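Local coordinates for kelch domain-containing protein (Colletotrichum graminicola M1.001, PDB 5C86) that probably oxidises alcohols at a copper-radical site, as a fungal alcohol oxidase of the galactose oxidase and glyoxal oxidase (AA5) family, at residues T95-F100 with P107-S112; T47-Y52 with I63-Q68. All blocks are in the same frame, centred on the assembly; numbering follows the deposited sequence.

Contact 1 of 2, residues T95-F100 with P107-S112; sequences TSVLDF and PWTPLS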
ATOM      1  N   THR A  95      14.404 -11.129  -8.302  1.00 17.98           N
ATOM      2  CA  THR A  95      14.145  -9.670  -8.016  1.00 17.17           C
ATOM      3  C   THR A  95      14.087  -8.975  -9.380  1.00 18.81           C
ATOM      4  O   THR A  95      15.010  -9.144 -10.212  1.00 18.54           O
ATOM      5  CB  THR A  95      15.219  -9.071  -7.154  1.00 16.98           C
ATOM      6  OG1 THR A  95      15.349  -9.768  -5.921  1.00 19.20           O
ATOM      7  CG2 THR A  95      14.832  -7.646  -6.756  1.00 17.18           C
ATOM      8  N   SER A  96      13.010  -8.288  -9.699  1.00 15.23           N
ATOM      9  CA  SER A  96      12.885  -7.486 -10.850  1.00 15.84           C
ATOM     10  C   SER A  96      12.613  -6.005 -10.536  1.00 16.64           C
ATOM     11  O   SER A  96      12.061  -5.723  -9.456  1.00 16.54           O
ATOM     12  CB  SER A  96      11.809  -7.918 -11.676  1.00 16.24           C
ATOM     13  OG  SER A  96      11.933  -9.289 -12.108  1.00 18.76           O
ATOM     14  N   VAL A  97      12.905  -5.121 -11.489  1.00 17.00           N
ATOM     15  CA  VAL A  97      12.764  -3.679 -11.287  1.00 15.85           C
ATOM     16  C   VAL A  97      12.127  -3.061 -12.506  1.00 17.96           C
ATOM     17  O   VAL A  97      12.457  -3.404 -13.654  1.00 18.18           O
ATOM     18  CB  VAL A  97      14.026  -3.028 -10.742  1.00 17.35           C
ATOM     19  CG1 VAL A  97      15.185  -3.043 -11.736  1.00 18.13           C
ATOM     20  CG2 VAL A  97      13.728  -1.583 -10.330  1.00 16.77           C
ATOM     21  N   LEU A  98      11.136  -2.173 -12.323  1.00 14.64           N
ATOM     22  CA  LEU A  98      10.663  -1.320 -13.329  1.00 16.69           C
ATOM     23  C   LEU A  98      11.009   0.102 -12.946  1.00 17.35           C
ATOM     24  O   LEU A  98      10.462   0.643 -11.918  1.00 18.02           O
ATOM     25  CB  LEU A  98       9.178  -1.462 -13.631  1.00 17.56           C
ATOM     26  CG  LEU A  98       8.590  -0.519 -14.653  1.00 19.04           C
ATOM     27  CD1 LEU A  98       9.179  -0.760 -16.042  1.00 20.97           C
ATOM     28  CD2 LEU A  98       7.098  -0.647 -14.785  1.00 20.10           C
ATOM     29  N   ASP A  99      11.772   0.772 -13.801  1.00 16.95           N
ATOM     30  CA  ASP A  99      12.170   2.183 -13.595  1.00 18.90           C
ATOM     31  C   ASP A  99      11.368   3.010 -14.563  1.00 21.65           C
ATOM     32  O   ASP A  99      11.592   2.969 -15.811  1.00 18.84           O
ATOM     33  CB  ASP A  99      13.669   2.363 -13.773  1.00 21.35           C
ATOM     34  CG  ASP A  99      14.143   3.842 -13.624  1.00 25.10           C
ATOM     35  OD1 ASP A  99      13.337   4.771 -13.392  1.00 21.48           O
ATOM     36  OD2 ASP A  99      15.381   4.002 -13.712  1.00 29.90           O
ATOM     37  N   PHE A 100      10.401   3.764 -14.058  1.00 21.45           N
ATOM     38  CA  PHE A 100       9.423   4.425 -14.926  1.00 22.02           C
ATOM     39  C   PHE A 100      10.152   5.435 -15.856  1.00 21.64           C
ATOM     40  O   PHE A 100       9.622   5.773 -16.893  1.00 23.75           O
ATOM     41  CB  PHE A 100       8.334   5.150 -14.092  1.00 23.40           C
ATOM     42  CG  PHE A 100       8.854   6.323 -13.327  1.00 23.57           C
ATOM     43  CD1 PHE A 100       9.544   6.175 -12.130  1.00 21.99           C
ATOM     44  CD2 PHE A 100       8.686   7.598 -13.813  1.00 27.49           C
ATOM     45  CE1 PHE A 100      10.100   7.250 -11.463  1.00 23.80           C
ATOM     46  CE2 PHE A 100       9.162   8.692 -13.115  1.00 23.39           C
ATOM     47  CZ  PHE A 100       9.895   8.523 -11.947  1.00 23.88           C
ATOM     48  N   PRO A 107      10.827  -2.801 -20.497  1.00 22.37           N
ATOM     49  CA  PRO A 107      10.959  -4.119 -19.857  1.00 23.00           C
ATOM     50  C   PRO A 107      11.321  -4.019 -18.379  1.00 22.31           C
ATOM     51  O   PRO A 107      12.142  -3.190 -17.986  1.00 22.23           O
ATOM     52  CB  PRO A 107      12.087  -4.795 -20.655  1.00 25.66           C
ATOM     53  CG  PRO A 107      12.038  -4.095 -22.030  1.00 25.10           C
ATOM     54  CD  PRO A 107      11.722  -2.672 -21.693  1.00 25.89           C
ATOM     55  N   TRP A 108      10.754  -4.915 -17.583  1.00 18.86           N
ATOM     56  CA  TRP A 108      11.256  -5.099 -16.231  1.00 19.63           C
ATOM     57  C   TRP A 108      12.632  -5.670 -16.373  1.00 21.70           C
ATOM     58  O   TRP A 108      12.867  -6.557 -17.246  1.00 26.13           O
ATOM     59  CB  TRP A 108      10.377  -6.082 -15.466  1.00 19.41           C
ATOM     60  CG  TRP A 108       8.995  -5.510 -15.125  1.00 17.19           C
ATOM     61  CD1 TRP A 108       7.951  -5.280 -15.919  1.00 19.33           C
ATOM     62  CD2 TRP A 108       8.599  -5.066 -13.791  1.00 16.37           C
ATOM     63  NE1 TRP A 108       6.889  -4.719 -15.187  1.00 18.71           N
ATOM     64  CE2 TRP A 108       7.302  -4.606 -13.890  1.00 16.84           C
ATOM     65  CE3 TRP A 108       9.242  -5.048 -12.579  1.00 16.49           C
ATOM     66  CZ2 TRP A 108       6.605  -4.087 -12.783  1.00 15.82           C
ATOM     67  CZ3 TRP A 108       8.580  -4.589 -11.517  1.00 17.65           C
ATOM     68  CH2 TRP A 108       7.286  -4.108 -11.623  1.00 15.83           C
ATOM     69  N   THR A 109      13.546  -5.282 -15.561  1.00 20.77           N
ATOM     70  CA  THR A 109      14.897  -5.857 -15.640  1.00 21.25           C
ATOM     71  C   THR A 109      15.315  -6.570 -14.365  1.00 24.05           C
ATOM     72  O   THR A 109      14.803  -6.306 -13.281  1.00 21.00           O
ATOM     73  CB  THR A 109      15.864  -4.730 -16.014  1.00 23.28           C
ATOM     74  OG1 THR A 109      15.977  -3.775 -14.927  1.00 22.76           O
ATOM     75  CG2 THR A 109      15.436  -4.074 -17.315  1.00 26.90           C
ATOM     76  N   PRO A 110      16.328  -7.448 -14.400  1.00 20.57           N
ATOM     77  CA  PRO A 110      16.679  -8.183 -13.242  1.00 18.93           C
ATOM     78  C   PRO A 110      17.579  -7.485 -12.314  1.00 20.06           C
ATOM     79  O   PRO A 110      18.441  -6.709 -12.698  1.00 22.11           O
ATOM     80  CB  PRO A 110      17.431  -9.443 -13.825  1.00 22.87           C
ATOM     81  CG  PRO A 110      17.981  -8.914 -15.070  1.00 25.23           C
ATOM     82  CD  PRO A 110      16.924  -8.024 -15.627  1.00 24.95           C
ATOM     83  N   LEU A 111      17.377  -7.742 -11.052  1.00 19.48           N
ATOM     84  CA  LEU A 111      18.277  -7.469  -9.989  1.00 18.12           C
ATOM     85  C   LEU A 111      18.776  -8.752  -9.405  1.00 18.07           C
ATOM     86  O   LEU A 111      18.385  -9.811  -9.875  1.00 19.90           O
ATOM     87  CB  LEU A 111      17.628  -6.527  -8.944  1.00 20.80           C
ATOM     88  CG  LEU A 111      17.222  -5.113  -9.429  1.00 20.82           C
ATOM     89  CD1 LEU A 111      16.581  -4.312  -8.287  1.00 19.00           C
ATOM     90  CD2 LEU A 111      18.413  -4.323  -9.913  1.00 21.02           C
ATOM     91  N   SER A 112      19.601  -8.666  -8.366  1.00 18.24           N
ATOM     92  CA  SER A 112      20.194  -9.844  -7.738  1.00 20.68           C
ATOM     93  C   SER A 112      19.084 -10.724  -7.186  1.00 24.34           C
ATOM     94  O   SER A 112      18.134 -10.199  -6.570  1.00 19.51           O
ATOM     95  CB  SER A 112      21.133  -9.406  -6.661  1.00 24.37           C
ATOM     96  OG  SER A 112      21.750 -10.478  -5.920  1.00 29.27           O
TER
HETATM   97  O   HOH W   1      16.659 -11.954  -9.916  1.00 18.66           O

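Contact 2 of 2, residues T47-Y52 with I63-Q68; sequences TYTSLY and IVQNTQ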
ATOM      1  N   THR A  47       5.594 -12.292 -16.856  1.00 19.01           N
ATOM      2  CA  THR A  47       4.367 -11.632 -16.384  1.00 17.49           C
ATOM      3  C   THR A  47       3.689 -10.788 -17.416  1.00 17.67           C
ATOM      4  O   THR A  47       4.401  -9.976 -18.083  1.00 19.85           O
ATOM      5  CB  THR A  47       4.711 -10.716 -15.133  1.00 18.59           C
ATOM      6  OG1 THR A  47       5.536 -11.384 -14.203  1.00 18.04           O
ATOM      7  CG2 THR A  47       3.433 -10.187 -14.500  1.00 17.34           C
ATOM      8  N   TYR A  48       2.394 -10.907 -17.476  1.00 16.11           N
ATOM      9  CA  TYR A  48       1.493 -10.055 -18.221  1.00 17.69           C
ATOM     10  C   TYR A  48       1.148  -8.812 -17.392  1.00 21.40           C
ATOM     11  O   TYR A  48       0.762  -8.939 -16.248  1.00 19.28           O
ATOM     12  CB  TYR A  48       0.232 -10.743 -18.645  1.00 20.36           C
ATOM     13  CG  TYR A  48       0.474 -11.664 -19.816  1.00 27.09           C
ATOM     14  CD1 TYR A  48       0.893 -12.978 -19.613  1.00 28.00           C
ATOM     15  CD2 TYR A  48       0.283 -11.199 -21.132  1.00 31.02           C
ATOM     16  CE1 TYR A  48       1.080 -13.843 -20.725  1.00 34.82           C
ATOM     17  CE2 TYR A  48       0.487 -12.038 -22.227  1.00 34.22           C
ATOM     18  CZ  TYR A  48       0.871 -13.353 -22.006  1.00 37.72           C
ATOM     19  OH  TYR A  48       1.090 -14.198 -23.081  1.00 40.02           O
ATOM     20  N   THR A  49       1.168  -7.647 -18.055  1.00 19.43           N
ATOM     21  CA  THR A  49       0.851  -6.335 -17.424  1.00 18.35           C
ATOM     22  C   THR A  49      -0.032  -5.557 -18.312  1.00 19.97           C
ATOM     23  O   THR A  49      -0.085  -5.780 -19.569  1.00 19.42           O
ATOM     24  CB  THR A  49       2.076  -5.537 -17.005  1.00 18.86           C
ATOM     25  OG1 THR A  49       2.657  -4.878 -18.161  1.00 18.60           O
ATOM     26  CG2 THR A  49       3.114  -6.341 -16.291  1.00 17.42           C
ATOM     27  N   SER A  50      -0.756  -4.623 -17.735  1.00 17.38           N
ATOM     28  CA  SER A  50      -1.568  -3.680 -18.498  1.00 17.02           C
ATOM     29  C   SER A  50      -1.518  -2.346 -17.753  1.00 21.01           C
ATOM     30  O   SER A  50      -1.154  -2.291 -16.567  1.00 21.39           O
ATOM     31  CB  SER A  50      -2.974  -4.173 -18.693  1.00 18.81           C
ATOM     32  OG  SER A  50      -3.871  -3.223 -19.257  1.00 18.19           O
ATOM     33  N   LEU A  51      -1.761  -1.270 -18.474  1.00 20.55           N
ATOM     34  CA  LEU A  51      -1.639   0.107 -17.946  1.00 19.61           C
ATOM     35  C   LEU A  51      -2.880   0.889 -18.217  1.00 20.78           C
ATOM     36  O   LEU A  51      -3.330   0.912 -19.384  1.00 21.22           O
ATOM     37  CB  LEU A  51      -0.479   0.784 -18.615  1.00 19.71           C
ATOM     38  CG  LEU A  51      -0.124   2.205 -18.130  1.00 22.24           C
ATOM     39  CD1 LEU A  51       0.606   2.096 -16.818  1.00 22.97           C
ATOM     40  CD2 LEU A  51       0.732   2.990 -19.142  1.00 27.50           C
ATOM     41  N   TYR A  52      -3.431   1.566 -17.200  1.00 16.88           N
ATOM     42  CA  TYR A  52      -4.550   2.454 -17.363  1.00 17.67           C
ATOM     43  C   TYR A  52      -4.010   3.886 -17.351  1.00 16.53           C
ATOM     44  O   TYR A  52      -3.290   4.280 -16.468  1.00 17.40           O
ATOM     45  CB  TYR A  52      -5.610   2.327 -16.251  1.00 18.17           C
ATOM     46  CG  TYR A  52      -6.691   3.368 -16.237  1.00 20.68           C
ATOM     47  CD1 TYR A  52      -7.760   3.304 -17.085  1.00 22.41           C
ATOM     48  CD2 TYR A  52      -6.648   4.398 -15.334  1.00 20.77           C
ATOM     49  CE1 TYR A  52      -8.743   4.272 -17.079  1.00 25.14           C
ATOM     50  CE2 TYR A  52      -7.634   5.328 -15.274  1.00 23.48           C
ATOM     51  CZ  TYR A  52      -8.666   5.269 -16.161  1.00 24.71           C
ATOM     52  OH  TYR A  52      -9.629   6.231 -16.042  1.00 31.61           O
ATOM     53  N   ILE A  63       0.643  -6.982 -22.238  1.00 22.96           N
ATOM     54  CA  ILE A  63       1.938  -7.329 -22.755  1.00 25.38           C
ATOM     55  C   ILE A  63       2.742  -8.152 -21.791  1.00 26.05           C
ATOM     56  O   ILE A  63       2.577  -8.038 -20.562  1.00 23.64           O
ATOM     57  CB  ILE A  63       2.776  -6.081 -23.195  1.00 26.10           C
ATOM     58  CG1 ILE A  63       3.273  -5.280 -21.993  1.00 31.31           C
ATOM     59  CG2 ILE A  63       1.921  -5.206 -24.149  1.00 26.67           C
ATOM     60  CD1 ILE A  63       3.958  -3.948 -22.321  1.00 33.51           C
ATOM     61  N   VAL A  64       3.692  -8.918 -22.320  1.00 22.48           N
ATOM     62  CA  VAL A  64       4.662  -9.584 -21.561  1.00 23.06           C
ATOM     63  C   VAL A  64       5.784  -8.653 -21.183  1.00 25.35           C
ATOM     64  O   VAL A  64       6.835  -8.524 -21.826  1.00 24.40           O
ATOM     65  CB  VAL A  64       5.178 -10.918 -22.195  1.00 25.23           C
ATOM     66  CG1 VAL A  64       6.238 -11.532 -21.288  1.00 25.37           C
ATOM     67  CG2 VAL A  64       4.041 -11.860 -22.403  1.00 28.53           C
ATOM     68  N   GLN A  65       5.574  -7.929 -20.078  1.00 21.12           N
ATOM     69  CA  GLN A  65       6.457  -6.815 -19.810  1.00 18.80           C
ATOM     70  C   GLN A  65       7.625  -7.294 -19.027  1.00 18.30           C
ATOM     71  O   GLN A  65       8.642  -6.628 -18.974  1.00 20.58           O
ATOM     72  CB  GLN A  65       5.718  -5.696 -19.016  1.00 19.39           C
ATOM     73  CG  GLN A  65       6.465  -4.384 -19.101  1.00 18.99           C
ATOM     74  CD  GLN A  65       5.908  -3.339 -18.168  1.00 19.99           C
ATOM     75  OE1 GLN A  65       4.860  -3.565 -17.513  1.00 21.46           O
ATOM     76  NE2 GLN A  65       6.560  -2.170 -18.129  1.00 20.54           N
ATOM     77  N   ASN A  66       7.499  -8.487 -18.377  1.00 20.03           N
ATOM     78  CA  ASN A  66       8.580  -9.080 -17.693  1.00 20.01           C
ATOM     79  C   ASN A  66       8.785 -10.488 -18.290  1.00 21.52           C
ATOM     80  O   ASN A  66       7.896 -11.310 -18.214  1.00 20.51           O
ATOM     81  CB  ASN A  66       8.300  -9.214 -16.167  1.00 18.88           C
ATOM     82  CG  ASN A  66       9.530  -9.584 -15.418  1.00 19.63           C
ATOM     83  OD1 ASN A  66      10.423 -10.282 -15.946  1.00 21.14           O
ATOM     84  ND2 ASN A  66       9.690  -9.099 -14.206  1.00 18.95           N
ATOM     85  N   THR A  67       9.948 -10.667 -18.931  1.00 23.12           N
ATOM     86  CA  THR A  67      10.216 -11.921 -19.681  1.00 24.75           C
ATOM     87  C   THR A  67      10.944 -12.965 -18.898  1.00 24.20           C
ATOM     88  O   THR A  67      11.160 -14.068 -19.459  1.00 26.41           O
ATOM     89  CB  THR A  67      11.116 -11.589 -20.953  1.00 22.95           C
ATOM     90  OG1 THR A  67      12.473 -11.235 -20.566  1.00 25.58           O
ATOM     91  CG2 THR A  67      10.406 -10.606 -21.802  1.00 24.88           C
ATOM     92  N   GLN A  68      11.384 -12.683 -17.678  1.00 23.36           N
ATOM     93  CA  GLN A  68      12.180 -13.560 -16.829  1.00 23.26           C
ATOM     94  C   GLN A  68      11.564 -14.018 -15.470  1.00 24.91           C
ATOM     95  O   GLN A  68      12.078 -14.923 -14.843  1.00 27.66           O
ATOM     96  CB  GLN A  68      13.503 -12.903 -16.488  1.00 25.88           C
ATOM     97  CG  GLN A  68      14.393 -12.684 -17.737  1.00 32.97           C
ATOM     98  CD  GLN A  68      15.807 -12.152 -17.446  1.00 35.63           C
ATOM     99  OE1 GLN A  68      16.574 -12.678 -16.613  1.00 37.93           O
ATOM    100  NE2 GLN A  68      16.155 -11.069 -18.132  1.00 34.10           N
TER

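Contact 1 of 2, residues T95-F100 with P107-S112
Val97 and Thr109 exchange a reciprocal pair of backbone hydrogen bonds: Val97 N reaches Thr109 O at 2.9 Å, and Thr109 N reaches Val97 O at the same length. Further along, Leu111 N donates to Thr95 O (2.9 Å). A water takes the place of the return bond, accepting from Thr95 N and donating to Leu111 O. One side chain adds a backbone contact: with chi1 at -58°, Thr95 OG1 sits anti to its own carbonyl carbon and donates to Ser112 O at 2.9 Å, while Trp156 NE1 makes weak hydrogen bonds to both oxygens.

These are the third and fourth strands of a four-stranded antiparallel blade of the beta-propeller, joined as a hairpin, with 109-111 on the outer edge.

The apolar contacts split by face. On the Thr95, Val97 and Leu111 face, Val97 CG1 rests 3.7 Å from Leu111 CG and Thr95 CG2 lies against Leu111 CB. Nearer the hairpin turn, Leu98 crosses the Trp108 indole at about a right angle: its CB stands over the centre of the six-membered ring, 3.5 Å from the centroid, in a CH-pi contact only 4° off the normal.

Contact 2 of 2, residues T47-Y52 with I63-Q68
Ile63 pairs with Thr49 through two backbone hydrogen bonds: Thr49 N gives to Ile63 O at 2.9 Å, and Ile63 N gives back to Thr49 O at 3.0 Å. The Ile63 side chain lies on the Thr49 face, its CG1 near the Thr49 hydroxyl.

Val64 comes next, on the opposite face of the sheet, and meets Tyr48. Its CG2 lies over one face of the phenol, offset toward the rim, with Tyr48 CZ the nearest ring atom at 3.5 Å, a CH-pi contact. Val64 is also the centre of an inverse gamma turn, and just past it the register shifts by one residue.

Gln65 and Asn66 both face Thr47, the classic beta bulge of an antiparallel pair; it interrupts the hairpin that forms the two outer strands of a propeller blade. Thr47 O takes two weak bonds, from Gln65 N at 3.1 Å and from Asn66 N at 3.4 Å. The Gln65 side chain leaves with CG anti to the backbone N (chi1 -162°) and stays extended, crossing Thr49 at about a right angle. Thr49 OG1 donates to Gln65 OE1 at 2.6 Å, tilted 27° from the amide carbonyl plane, and also touches Gln65 CB. At the other end of that amide, NE2 donates to the backbone oxygens of Glu104 and Ser106, so both ends of the group are held.

Asn66 restores the pairing: its O accepts from Thr47 N at 2.8 Å, and its CB packs on the Thr47 side chain, whose hydroxyl bonds to His69 O and Met71 N. Beyond the strand, Gln68 N donates to Asn66 OD1 at 3.1 Å, which makes an Asx turn.

Overall arrangement
Along the chain contact 2 closes before contact 1 opens, and their centres lie about 12 Å apart. Each joins the outer two strands of a four-stranded blade, and the blades are neighbours in a seven-bladed propeller, as in galactose oxidase: 18-21, 28-31, 47-52 and 63-66 in one, 75-78, 84-87, 95-98 and 109-111 in the next. Probable hydrogen bonds cross the seam, from Trp108 N to Gln65 O and between Ser96 OG and Asn66 ND2, and Leu98 packs on Gln65. Contact 1 is remote from the copper-binding residues; in contact 2 the Thr47 side chain is about 11 Å from that of His423, a copper ligand in another structure of the protein, with no metal bound here.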